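Local atomic coordinates of cryptic loci regulator 2 (Schizosaccharomyces pombe 972h-, PDB entry 5IKJ), a protein that promotes transcriptional silencing upstream of histone deacetylases and is required for nucleosome positioning at heterochromatic loci and for the silencing function of the SHREC complex. Residues Ala145-Asn150 and Phe169-His174; Gly245-Ile250 and His328-Thr333; Ile261-Leu266 and Asp530-Tyr535; Ile417-Asn420 and Ile424-Phe427; Met465-Lys468 and Tyr473-Cys476. All coordinates share one frame; numbering follows the deposited sequence.

How the contacts relate
Contact 1 stands apart: its centre lies about 42 to 52 Å from the centres of the others, in the part of the chain that also carries the zinc site, and it closes before any of them opens. Contacts 2 and 3 have centres about 18 Å apart and share the five-stranded antiparallel sheet, in which strands 247-252 and 255-266 are neighbours; their segments alternate along the chain. Contacts 4 and 5, in that order and with centres about 27 Å apart, reach the large mixed sheet through strands 425-436 and 472-476, and both fall between the two halves of contact 3. Residues 530-535 thus return to the sheet of residues 261-266, joining parts of the chain more than 260 residues apart.

Contact 1: residues Ala145-Asn150 and Phe169-His174; sequences ASLPTN and FWLYGH
Leu147 and Leu171 meet methyl to methyl, where the loop between strands 143-144 and 152-156 passes the edge strand 168-172 of a small three-stranded antiparallel sheet. The shortest approach is CD1 of Leu147 to CD1 of Leu171, 4.0 Å. The two side chains slide past each other in opposite directions. Their first torsions differ: in Leu147, CG stands beside the backbone N (chi1 -75°), whereas in Leu171 it lies opposite that N, next to the carbonyl carbon (chi1 -172°). Both CA-CB bonds point across the gap, yet the CA atoms of Leu147 and Leu171 remain 9.7 Å apart, so the branched ends bridge the distance. Both leucines also touch Leu153 of strand 152-156, with Tyr55 of helix 50-67 and Phe186 of helix 183-195 packing on Leu171 as well. Helix 183-195 contributes His189 to the zinc site, and the Leu171 side chain lies about 11 Å from the zinc ion. Further along, backbones approach without a bond across. Gly173 has phi 136°, in a region favoured by glycine, and its backbone comes close to the carbonyl oxygen of Asn150. That oxygen accepts a hydrogen bond from Trp27 NE1 and sits 3.7 Å from Gly173 CA.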
# COMPACT_ATOMS: atom_id res chain seq x y z
N ALA A 145 4.91 21.92 18.46
CA ALA A 145 5.47 23.16 18.99
C ALA A 145 4.37 24.06 19.53
O ALA A 145 4.57 24.78 20.51
CB ALA A 145 6.25 23.90 17.91
N SER A 146 3.20 24.03 18.89
CA SER A 146 2.11 24.94 19.23
C SER A 146 0.82 24.38 18.65
O SER A 146 0.83 23.73 17.60
CB SER A 146 2.38 26.35 18.70
OG SER A 146 1.23 27.16 18.81
N LEU A 147 -0.28 24.65 19.34
CA LEU A 147 -1.58 24.29 18.79
C LEU A 147 -1.86 25.13 17.55
O LEU A 147 -1.36 26.25 17.42
CB LEU A 147 -2.68 24.51 19.82
CG LEU A 147 -2.76 23.49 20.96
CD1 LEU A 147 -3.69 24.00 22.05
CD2 LEU A 147 -3.24 22.14 20.44
N PRO A 148 -2.66 24.62 16.61
CA PRO A 148 -2.98 25.41 15.42
C PRO A 148 -3.59 26.75 15.82
O PRO A 148 -4.38 26.83 16.75
CB PRO A 148 -3.98 24.53 14.66
CG PRO A 148 -3.79 23.15 15.21
CD PRO A 148 -3.35 23.32 16.62
N THR A 149 -3.19 27.80 15.10
CA THR A 149 -3.66 29.15 15.38
C THR A 149 -5.16 29.16 15.62
O THR A 149 -5.93 28.53 14.88
CB THR A 149 -3.29 30.09 14.23
OG1 THR A 149 -1.87 30.20 14.14
CG2 THR A 149 -3.90 31.48 14.42
N ASN A 150 -5.58 29.88 16.66
CA ASN A 150 -6.97 30.13 17.04
C ASN A 150 -7.65 28.92 17.69
O ASN A 150 -8.88 28.96 17.87
CB ASN A 150 -7.82 30.59 15.85
CG ASN A 150 -7.54 32.03 15.47
OD1 ASN A 150 -6.49 32.59 15.80
ND2 ASN A 150 -8.49 32.66 14.78
N PHE A 169 -10.81 16.94 28.18
CA PHE A 169 -10.01 18.03 27.65
C PHE A 169 -10.59 18.45 26.31
O PHE A 169 -10.47 17.73 25.31
CB PHE A 169 -8.54 17.61 27.52
CG PHE A 169 -7.93 17.18 28.82
CD1 PHE A 169 -7.44 18.13 29.72
CD2 PHE A 169 -7.85 15.84 29.16
CE1 PHE A 169 -6.88 17.74 30.92
CE2 PHE A 169 -7.28 15.45 30.36
CZ PHE A 169 -6.80 16.40 31.24
N TRP A 170 -11.22 19.62 26.28
CA TRP A 170 -11.94 20.11 25.11
C TRP A 170 -11.10 21.12 24.35
O TRP A 170 -10.47 22.00 24.95
CB TRP A 170 -13.27 20.74 25.51
CG TRP A 170 -14.30 19.76 25.98
CD1 TRP A 170 -14.09 18.46 26.34
CD2 TRP A 170 -15.70 19.99 26.13
NE1 TRP A 170 -15.28 17.87 26.71
CE2 TRP A 170 -16.28 18.79 26.59
CE3 TRP A 170 -16.53 21.11 25.93
CZ2 TRP A 170 -17.65 18.67 26.85
CZ3 TRP A 170 -17.88 20.99 26.18
CH2 TRP A 170 -18.43 19.78 26.64
N LEU A 171 -11.09 21.00 23.03
CA LEU A 171 -10.38 21.92 22.14
C LEU A 171 -11.40 22.65 21.28
O LEU A 171 -12.05 22.03 20.42
CB LEU A 171 -9.36 21.18 21.28
CG LEU A 171 -8.42 22.07 20.46
CD1 LEU A 171 -7.38 22.72 21.36
CD2 LEU A 171 -7.76 21.28 19.35
N TYR A 172 -11.56 23.95 21.50
CA TYR A 172 -12.41 24.78 20.67
C TYR A 172 -11.59 25.42 19.55
O TYR A 172 -10.36 25.46 19.59
CB TYR A 172 -13.09 25.87 21.50
CG TYR A 172 -14.26 25.39 22.34
CD1 TYR A 172 -14.06 24.82 23.59
CD2 TYR A 172 -15.56 25.53 21.88
CE1 TYR A 172 -15.12 24.39 24.36
CE2 TYR A 172 -16.64 25.10 22.65
CZ TYR A 172 -16.41 24.53 23.88
OH TYR A 172 -17.47 24.10 24.65
N GLY A 173 -12.30 25.93 18.55
CA GLY A 173 -11.66 26.57 17.41
C GLY A 173 -12.26 26.15 16.08
O GLY A 173 -12.17 26.89 15.10
N HIS A 174 -12.87 24.97 16.05
CA HIS A 174 -13.41 24.46 14.80
C HIS A 174 -14.52 25.39 14.29
O HIS A 174 -15.33 25.88 15.09
CB HIS A 174 -13.96 23.05 15.00
CG HIS A 174 -14.29 22.34 13.72
ND1 HIS A 174 -15.53 22.42 13.13
CD2 HIS A 174 -13.54 21.54 12.93
CE1 HIS A 174 -15.53 21.69 12.02
NE2 HIS A 174 -14.33 21.15 11.88

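Contact 2: residues Gly245-Ile250 and His328-Thr333; sequences GEVVWI and HSICQT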
# COMPACT_ATOMS: atom_id res chain seq x y z
N GLY A 245 -4.03 -12.67 -2.09
CA GLY A 245 -5.09 -12.94 -3.04
C GLY A 245 -4.66 -13.70 -4.27
O GLY A 245 -5.52 -14.04 -5.10
N GLU A 246 -3.37 -13.99 -4.43
CA GLU A 246 -2.90 -14.71 -5.60
C GLU A 246 -3.20 -16.20 -5.48
O GLU A 246 -3.23 -16.77 -4.39
CB GLU A 246 -1.40 -14.51 -5.80
CG GLU A 246 -0.99 -13.09 -6.12
CD GLU A 246 0.43 -13.01 -6.65
OE1 GLU A 246 0.63 -12.37 -7.71
OE2 GLU A 246 1.34 -13.58 -6.02
N VAL A 247 -3.42 -16.83 -6.64
CA VAL A 247 -3.60 -18.27 -6.74
C VAL A 247 -2.26 -18.89 -7.09
O VAL A 247 -1.63 -18.49 -8.08
CB VAL A 247 -4.68 -18.62 -7.79
CG1 VAL A 247 -4.70 -20.11 -8.07
CG2 VAL A 247 -6.04 -18.14 -7.31
N VAL A 248 -1.81 -19.85 -6.29
CA VAL A 248 -0.47 -20.40 -6.38
C VAL A 248 -0.56 -21.92 -6.32
O VAL A 248 -1.63 -22.50 -6.13
CB VAL A 248 0.46 -19.87 -5.27
CG1 VAL A 248 0.45 -18.34 -5.26
CG2 VAL A 248 0.05 -20.42 -3.91
N TRP A 249 0.60 -22.57 -6.50
CA TRP A 249 0.75 -24.00 -6.28
C TRP A 249 1.49 -24.22 -4.96
O TRP A 249 2.54 -23.62 -4.73
CB TRP A 249 1.52 -24.66 -7.41
CG TRP A 249 0.74 -24.85 -8.67
CD1 TRP A 249 0.96 -24.24 -9.87
CD2 TRP A 249 -0.38 -25.72 -8.87
NE1 TRP A 249 0.04 -24.67 -10.80
CE2 TRP A 249 -0.80 -25.58 -10.21
CE3 TRP A 249 -1.08 -26.60 -8.04
CZ2 TRP A 249 -1.87 -26.28 -10.74
CZ3 TRP A 249 -2.16 -27.30 -8.57
CH2 TRP A 249 -2.54 -27.14 -9.90
N ILE A 250 0.93 -25.07 -4.11
CA ILE A 250 1.56 -25.46 -2.86
C ILE A 250 2.18 -26.84 -3.05
O ILE A 250 1.59 -27.72 -3.69
CB ILE A 250 0.55 -25.45 -1.70
CG1 ILE A 250 0.18 -24.02 -1.31
CG2 ILE A 250 1.10 -26.21 -0.49
CD1 ILE A 250 1.36 -23.14 -0.96
N HIS A 328 -9.29 -22.99 -11.49
CA HIS A 328 -9.45 -22.66 -12.91
C HIS A 328 -10.40 -21.48 -13.10
O HIS A 328 -10.16 -20.62 -13.96
CB HIS A 328 -9.97 -23.89 -13.67
CG HIS A 328 -10.29 -23.61 -15.10
ND1 HIS A 328 -9.34 -23.59 -16.09
CD2 HIS A 328 -11.47 -23.36 -15.72
CE1 HIS A 328 -9.91 -23.33 -17.25
NE2 HIS A 328 -11.21 -23.18 -17.05
N SER A 329 -11.46 -21.42 -12.30
CA SER A 329 -12.45 -20.36 -12.46
C SER A 329 -11.89 -19.01 -12.02
O SER A 329 -12.14 -17.99 -12.67
CB SER A 329 -13.71 -20.69 -11.66
OG SER A 329 -14.74 -19.76 -11.91
N ILE A 330 -11.11 -18.99 -10.93
CA ILE A 330 -10.57 -17.73 -10.43
C ILE A 330 -9.51 -17.19 -11.38
O ILE A 330 -9.44 -15.98 -11.62
CB ILE A 330 -10.00 -17.93 -9.01
CG1 ILE A 330 -11.10 -18.42 -8.06
CG2 ILE A 330 -9.40 -16.63 -8.49
CD1 ILE A 330 -10.58 -18.94 -6.74
N CYS A 331 -8.68 -18.07 -11.93
CA CYS A 331 -7.57 -17.65 -12.78
C CYS A 331 -7.99 -17.27 -14.19
O CYS A 331 -7.13 -17.08 -15.05
CB CYS A 331 -6.51 -18.76 -12.82
SG CYS A 331 -5.76 -19.07 -11.21
N GLN A 332 -9.30 -17.17 -14.44
CA GLN A 332 -9.81 -16.59 -15.67
C GLN A 332 -10.37 -15.19 -15.46
O GLN A 332 -10.80 -14.56 -16.43
CB GLN A 332 -10.91 -17.49 -16.27
CG GLN A 332 -10.39 -18.80 -16.82
CD GLN A 332 -11.34 -19.41 -17.83
OE1 GLN A 332 -12.56 -19.28 -17.71
NE2 GLN A 332 -10.79 -20.08 -18.84
N THR A 333 -10.37 -14.69 -14.23
CA THR A 333 -10.96 -13.41 -13.92
C THR A 333 -9.90 -12.31 -13.84
O THR A 333 -8.70 -12.57 -13.89
CB THR A 333 -11.74 -13.47 -12.60
OG1 THR A 333 -10.82 -13.71 -11.52
CG2 THR A 333 -12.79 -14.56 -12.63
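Val247 presses its branched end against Ile330 and Cys331, and the contact between these segments is wholly apolar. The sulfur makes the tighter approach: Cys331 SG is 3.5 Å from Val247 CG1 and 3.6 Å from Val247 CB. With chi1 at -64°, SG stands opposite the carbonyl carbon of its own residue and extends to the valine. The second branch of the valine meets an aliphatic partner, CG2 of Val247 lying 3.9 Å from CG2 of Ile330, the two side chains crossing obliquely. Between the two segments nothing polar passes; within 328-333 the turn has its own bonds. Helix 325-330 ends here, Cys331 being the first residue to leave helical backbone angles, and a type I beta turn runs from Ile330 to Thr333. Ile330 O at this turn takes two bonds from Thr333: OG1 donates to it at 2.7 Å, in the carbonyl plane and on a lone pair, and Thr333 N donates to the same oxygen at 3.1 Å. Around the apolar trio, Trp312 touches both Val247 and Cys331, while Arg518 of helix 518-522 lies on Val247 and Ile330. All three touching residues are buried, and the contact itself is consistent with close van der Waals packing in a water-poor setting.

Contact 3: residues Ile261-Leu266 and Asp530-Tyr535; sequences IVARNL and DDFYEY
Phe532 and Val262 approach from opposite directions, the ring reaching out from helix 531-540 and the valine from strand 255-266. In Phe532 the ring carbon CG lies opposite the backbone N (chi1 -175°), which carries the far end of the ring to the strand. There CZ of Phe532 is 3.8 Å from CB of Val262, and CE1 of Phe532 is 3.8 Å from CG1 of Val262. The valine methyl meets that ring obliquely, whereas Ala263 CB comes to its edge, near the ring plane, 4.4 Å from Phe532 CE1. Tyr533 crosses Val262 at a slant: its OH lies 3.7 Å from Val262 CG1, so one methyl group touches both aromatic side chains. The rings also meet each other, with Phe532 CD1 3.9 Å above the plane of the Tyr533 ring and over its centre. Two consecutive strand residues can face the helix because Val262 and Ala263 form a classic beta bulge opposite His291. The short strand and helix segments run roughly parallel, their axes 26° apart in direction. Tyr300 and Phe302 of strand 300-304 pack on Phe532 from the same sheet, Val262 also touches Trp527 and Val528 ahead of the helix, and Leu536, in the next helical turn, touches Ala263.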
# COMPACT_ATOMS: atom_id res chain seq x y z
N ILE A 261 -3.29 -17.23 -1.49
CA ILE A 261 -2.68 -16.52 -0.38
C ILE A 261 -3.76 -15.71 0.33
O ILE A 261 -4.39 -14.84 -0.27
CB ILE A 261 -1.54 -15.62 -0.86
CG1 ILE A 261 -0.54 -16.39 -1.73
CG2 ILE A 261 -0.82 -14.97 0.33
CD1 ILE A 261 0.29 -17.43 -0.98
N VAL A 262 -4.01 -16.03 1.60
CA VAL A 262 -4.95 -15.28 2.42
C VAL A 262 -4.27 -14.25 3.31
O VAL A 262 -4.83 -13.18 3.57
CB VAL A 262 -5.78 -16.27 3.27
CG1 VAL A 262 -6.80 -15.51 4.12
CG2 VAL A 262 -6.47 -17.29 2.38
N ALA A 263 -3.07 -14.54 3.81
CA ALA A 263 -2.40 -13.67 4.77
C ALA A 263 -0.91 -13.96 4.67
O ALA A 263 -0.48 -14.93 4.04
CB ALA A 263 -2.92 -13.90 6.20
N ARG A 264 -0.12 -13.10 5.30
CA ARG A 264 1.33 -13.24 5.31
C ARG A 264 1.86 -12.30 6.37
O ARG A 264 1.22 -11.30 6.70
CB ARG A 264 1.94 -12.91 3.94
CG ARG A 264 1.94 -11.42 3.63
CD ARG A 264 2.14 -11.14 2.16
NE ARG A 264 2.14 -9.70 1.90
CZ ARG A 264 2.33 -9.14 0.71
NH1 ARG A 264 2.53 -9.90 -0.36
NH2 ARG A 264 2.30 -7.83 0.58
N ASN A 265 3.02 -12.63 6.92
CA ASN A 265 3.61 -11.82 7.97
C ASN A 265 5.12 -11.86 7.84
O ASN A 265 5.69 -12.86 7.37
CB ASN A 265 3.19 -12.30 9.36
CG ASN A 265 3.62 -13.73 9.63
OD1 ASN A 265 2.90 -14.68 9.32
ND2 ASN A 265 4.80 -13.89 10.21
N LEU A 266 5.77 -10.77 8.24
CA LEU A 266 7.22 -10.72 8.24
C LEU A 266 7.77 -11.55 9.39
O LEU A 266 7.19 -11.62 10.47
CB LEU A 266 7.69 -9.27 8.36
CG LEU A 266 7.43 -8.39 7.14
CD1 LEU A 266 7.64 -6.92 7.47
CD2 LEU A 266 8.31 -8.80 5.97
N ASP A 530 -13.81 -17.35 10.05
CA ASP A 530 -13.16 -16.58 11.11
C ASP A 530 -12.19 -17.42 11.93
O ASP A 530 -11.28 -16.85 12.55
CB ASP A 530 -14.21 -15.96 12.03
CG ASP A 530 -14.73 -14.63 11.51
OD1 ASP A 530 -14.00 -13.95 10.75
OD2 ASP A 530 -15.87 -14.26 11.86
N ASP A 531 -12.35 -18.74 11.96
CA ASP A 531 -11.42 -19.57 12.72
C ASP A 531 -10.01 -19.49 12.15
O ASP A 531 -9.03 -19.59 12.90
CB ASP A 531 -11.90 -21.02 12.73
CG ASP A 531 -12.03 -21.60 11.34
OD1 ASP A 531 -12.27 -20.81 10.40
OD2 ASP A 531 -11.90 -22.83 11.18
N PHE A 532 -9.89 -19.31 10.84
CA PHE A 532 -8.59 -19.13 10.19
C PHE A 532 -7.69 -18.19 10.98
O PHE A 532 -6.52 -18.49 11.24
CB PHE A 532 -8.80 -18.60 8.77
CG PHE A 532 -7.54 -18.49 7.96
CD1 PHE A 532 -6.77 -17.33 8.00
CD2 PHE A 532 -7.13 -19.53 7.14
CE1 PHE A 532 -5.62 -17.22 7.25
CE2 PHE A 532 -5.98 -19.42 6.39
CZ PHE A 532 -5.22 -18.27 6.45
N TYR A 533 -8.23 -17.04 11.37
CA TYR A 533 -7.43 -16.02 12.03
C TYR A 533 -7.17 -16.33 13.50
O TYR A 533 -6.19 -15.83 14.06
CB TYR A 533 -8.11 -14.66 11.87
CG TYR A 533 -8.29 -14.30 10.41
CD1 TYR A 533 -7.28 -13.66 9.70
CD2 TYR A 533 -9.46 -14.61 9.74
CE1 TYR A 533 -7.43 -13.34 8.37
CE2 TYR A 533 -9.63 -14.30 8.41
CZ TYR A 533 -8.61 -13.66 7.73
OH TYR A 533 -8.77 -13.34 6.40
N GLU A 534 -7.96 -17.24 14.06
CA GLU A 534 -7.72 -17.71 15.41
C GLU A 534 -6.49 -18.62 15.29
O GLU A 534 -5.50 -18.42 15.98
CB GLU A 534 -8.92 -18.46 15.96
CG GLU A 534 -8.67 -19.12 17.31
CD GLU A 534 -9.93 -19.26 18.14
OE1 GLU A 534 -11.03 -19.33 17.57
OE2 GLU A 534 -9.81 -19.30 19.38
N TYR A 535 -6.57 -19.60 14.39
CA TYR A 535 -5.44 -20.49 14.14
C TYR A 535 -4.18 -19.70 13.79
O TYR A 535 -3.11 -19.94 14.36
CB TYR A 535 -5.78 -21.46 13.00
CG TYR A 535 -6.88 -22.45 13.33
CD1 TYR A 535 -6.70 -23.42 14.31
CD2 TYR A 535 -8.08 -22.43 12.64
CE1 TYR A 535 -7.70 -24.33 14.60
CE2 TYR A 535 -9.08 -23.33 12.92
CZ TYR A 535 -8.89 -24.28 13.91
OH TYR A 535 -9.89 -25.19 14.19

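Contact 4: residues Ile417-Asn420 and Ile424-Phe427; sequences IYVN and IVCF
Tyr418 and Cys426 grip each other through a reciprocal pair of backbone hydrogen bonds: Cys426 N donates to Tyr418 O at 2.7 Å, nearly straight, and Tyr418 N donates to Cys426 O at 3.2 Å. Asn420 and Ile424 form a second pair, partly through a side chain. Asn420 N bonds to Ile424 O at 3.0 Å, while Ile424 N donates to Asn420 OD1 at 2.9 Å from above the amide carbonyl plane. The Asn420 torsion (chi1 66°) tucks CG between the backbone N and carbonyl carbon, letting OD1 reach Ile424 N, just before the returning strand. These bonds close the beta hairpin of strands 411-419 and 425-436 in the Clr2 domain, whose family is grouped with SH3-like folds, with Ile417-Phe427 and Val419-Val425 as antiparallel non-hydrogen-bonded pairs. On the side of the sheet bearing Tyr418, CB of Cys426 sits over one face of the tyrosine ring, offset toward its rim, 3.7 Å from Tyr418 CZ; SG lies obliquely to that ring. The opposite side is apolar. Ile417 lies alongside Phe427, its CG1 centred over the phenyl face, 4.0 Å from the centroid and 5° off the normal. Next to them Val419 CG2 meets Val425 CG2 at 4.1 Å, and Ile382 of strand 377-384 touches both Val425 and Phe427.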
# COMPACT_ATOMS: atom_id res chain seq x y z
N ILE A 417 -1.47 2.88 -14.14
CA ILE A 417 -2.51 1.98 -14.61
C ILE A 417 -3.82 2.75 -14.59
O ILE A 417 -4.22 3.28 -13.54
CB ILE A 417 -2.61 0.71 -13.73
CG1 ILE A 417 -1.33 -0.12 -13.86
CG2 ILE A 417 -3.83 -0.12 -14.12
CD1 ILE A 417 -1.24 -1.27 -12.88
N TYR A 418 -4.48 2.83 -15.74
CA TYR A 418 -5.66 3.68 -15.85
C TYR A 418 -6.57 3.15 -16.95
O TYR A 418 -6.15 2.41 -17.84
CB TYR A 418 -5.27 5.13 -16.15
CG TYR A 418 -4.52 5.32 -17.45
CD1 TYR A 418 -3.14 5.21 -17.50
CD2 TYR A 418 -5.20 5.62 -18.63
CE1 TYR A 418 -2.45 5.39 -18.69
CE2 TYR A 418 -4.52 5.80 -19.82
CZ TYR A 418 -3.15 5.68 -19.84
OH TYR A 418 -2.46 5.86 -21.02
N VAL A 419 -7.84 3.55 -16.85
CA VAL A 419 -8.84 3.29 -17.88
C VAL A 419 -8.97 4.55 -18.72
O VAL A 419 -9.39 5.60 -18.22
CB VAL A 419 -10.18 2.89 -17.25
CG1 VAL A 419 -11.22 2.62 -18.33
CG2 VAL A 419 -10.01 1.68 -16.35
N ASN A 420 -8.62 4.46 -20.00
CA ASN A 420 -8.67 5.62 -20.87
C ASN A 420 -10.13 5.94 -21.18
O ASN A 420 -11.06 5.35 -20.63
CB ASN A 420 -7.84 5.37 -22.13
CG ASN A 420 -8.41 4.28 -23.02
OD1 ASN A 420 -9.55 3.85 -22.85
ND2 ASN A 420 -7.61 3.82 -23.97
N ILE A 424 -10.64 1.37 -21.96
CA ILE A 424 -9.62 0.33 -22.08
C ILE A 424 -8.62 0.50 -20.94
O ILE A 424 -8.16 1.61 -20.66
CB ILE A 424 -8.93 0.39 -23.45
CG1 ILE A 424 -9.94 0.09 -24.56
CG2 ILE A 424 -7.75 -0.59 -23.51
CD1 ILE A 424 -9.40 0.21 -25.97
N VAL A 425 -8.29 -0.61 -20.28
CA VAL A 425 -7.26 -0.61 -19.25
C VAL A 425 -5.90 -0.50 -19.91
O VAL A 425 -5.53 -1.32 -20.76
CB VAL A 425 -7.36 -1.87 -18.38
CG1 VAL A 425 -6.26 -1.89 -17.31
CG2 VAL A 425 -8.73 -1.97 -17.73
N CYS A 426 -5.13 0.53 -19.53
CA CYS A 426 -3.83 0.79 -20.12
C CYS A 426 -2.74 0.70 -19.06
O CYS A 426 -2.91 1.18 -17.94
CB CYS A 426 -3.78 2.17 -20.78
SG CYS A 426 -5.05 2.45 -22.02
N PHE A 427 -1.62 0.08 -19.44
CA PHE A 427 -0.41 0.07 -18.63
C PHE A 427 0.61 1.02 -19.26
O PHE A 427 0.93 0.88 -20.45
CB PHE A 427 0.19 -1.34 -18.56
CG PHE A 427 -0.46 -2.23 -17.53
CD1 PHE A 427 -1.83 -2.44 -17.54
CD2 PHE A 427 0.31 -2.88 -16.58
CE1 PHE A 427 -2.42 -3.27 -16.60
CE2 PHE A 427 -0.27 -3.70 -15.64
CZ PHE A 427 -1.63 -3.90 -15.65

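Contact 5: residues Met465-Lys468 and Tyr473-Cys476; sequences MVSK and YFRC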
# COMPACT_ATOMS: atom_id res chain seq x y z
N MET A 465 18.53 -4.44 -5.85
CA MET A 465 18.78 -5.60 -5.01
C MET A 465 18.98 -6.86 -5.84
O MET A 465 19.85 -7.68 -5.55
CB MET A 465 17.63 -5.78 -4.02
CG MET A 465 17.56 -4.69 -2.95
SD MET A 465 18.96 -4.71 -1.81
CE MET A 465 18.81 -6.33 -1.08
N VAL A 466 18.17 -7.03 -6.90
CA VAL A 466 18.37 -8.16 -7.80
C VAL A 466 19.77 -8.13 -8.38
O VAL A 466 20.38 -9.18 -8.61
CB VAL A 466 17.30 -8.15 -8.91
CG1 VAL A 466 17.60 -9.21 -9.97
CG2 VAL A 466 15.92 -8.37 -8.32
N SER A 467 20.32 -6.94 -8.63
CA SER A 467 21.66 -6.83 -9.18
C SER A 467 22.71 -7.25 -8.16
O SER A 467 23.67 -7.96 -8.50
CB SER A 467 21.92 -5.40 -9.66
OG SER A 467 21.10 -5.09 -10.77
N LYS A 468 22.55 -6.83 -6.91
CA LYS A 468 23.50 -7.21 -5.86
C LYS A 468 23.46 -8.70 -5.59
O LYS A 468 24.49 -9.29 -5.24
CB LYS A 468 23.20 -6.43 -4.58
CG LYS A 468 23.34 -4.92 -4.70
CD LYS A 468 22.64 -4.20 -3.56
CE LYS A 468 23.20 -4.60 -2.20
NZ LYS A 468 22.51 -3.90 -1.08
N TYR A 473 21.95 -7.96 -15.08
CA TYR A 473 22.13 -6.54 -15.37
C TYR A 473 20.92 -6.05 -16.15
O TYR A 473 20.40 -6.76 -17.01
CB TYR A 473 23.43 -6.33 -16.15
CG TYR A 473 23.73 -4.91 -16.56
CD1 TYR A 473 24.06 -3.94 -15.62
CD2 TYR A 473 23.73 -4.54 -17.90
CE1 TYR A 473 24.35 -2.64 -16.00
CE2 TYR A 473 24.02 -3.25 -18.29
CZ TYR A 473 24.33 -2.31 -17.34
OH TYR A 473 24.62 -1.02 -17.73
N PHE A 474 20.48 -4.83 -15.86
CA PHE A 474 19.25 -4.28 -16.43
C PHE A 474 19.54 -2.98 -17.16
O PHE A 474 20.30 -2.13 -16.66
CB PHE A 474 18.20 -4.05 -15.34
CG PHE A 474 17.81 -5.30 -14.60
CD1 PHE A 474 16.92 -6.20 -15.15
CD2 PHE A 474 18.34 -5.57 -13.35
CE1 PHE A 474 16.56 -7.35 -14.47
CE2 PHE A 474 17.99 -6.72 -12.66
CZ PHE A 474 17.09 -7.61 -13.22
N ARG A 475 18.94 -2.82 -18.33
CA ARG A 475 19.10 -1.63 -19.15
C ARG A 475 17.75 -1.20 -19.72
O ARG A 475 16.95 -2.04 -20.13
CB ARG A 475 20.07 -1.86 -20.32
CG ARG A 475 21.51 -1.49 -20.02
CD ARG A 475 22.34 -1.40 -21.30
NE ARG A 475 22.07 -2.50 -22.22
CZ ARG A 475 21.24 -2.45 -23.25
NH1 ARG A 475 20.56 -1.35 -23.53
NH2 ARG A 475 21.07 -3.52 -24.02
N CYS A 476 17.51 0.11 -19.73
CA CYS A 476 16.33 0.66 -20.39
C CYS A 476 16.56 0.74 -21.89
O CYS A 476 17.64 1.14 -22.35
CB CYS A 476 16.02 2.05 -19.83
SG CYS A 476 14.42 2.71 -20.34
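A helix-to-strand connection brings Val466 and Ser467 of helix 461-469 against Phe474 of strand 472-476, the helix packing on a strand of the large mixed sheet almost directly after it in sequence. Both helix residues meet the phenyl ring at its edge, near its plane. Val466 supplies the apolar part: its CG1 is 3.7 Å from Phe474 CZ and also 3.7 Å from Phe474 CE2, so the methyl straddles one ring bond. The two side chains cross at about a right angle. The valine torsion explains the choice of methyl, since CG1 lies opposite the backbone N (chi1 173°) and is the branch directed at the ring, while CG2 is turned beside that N. In Phe474 the ring swings beside the backbone N (chi1 -60°), and the CA-CB bond already points to the helix.

The backbones stay further apart than the side chains, the nearest CA atoms being those of Ser467 and Tyr473 at 6.2 Å. Ser467 has its hydroxyl hydrogen-bonded to Leu463 O, one turn earlier in the helix, so its oxygen touches the ring while its polar partner lies elsewhere. Around the contact, Trp432 and Gln434 of the adjoining strand 425-436 touch Phe474, and Glu497, Pro498 and Trp499 lie on Val466. Phe474 thus touches both the helix and the neighbouring strand. Along the same ring edge, next to the valine methyl, Ser467 OG comes to 3.8 Å from Phe474 CD2.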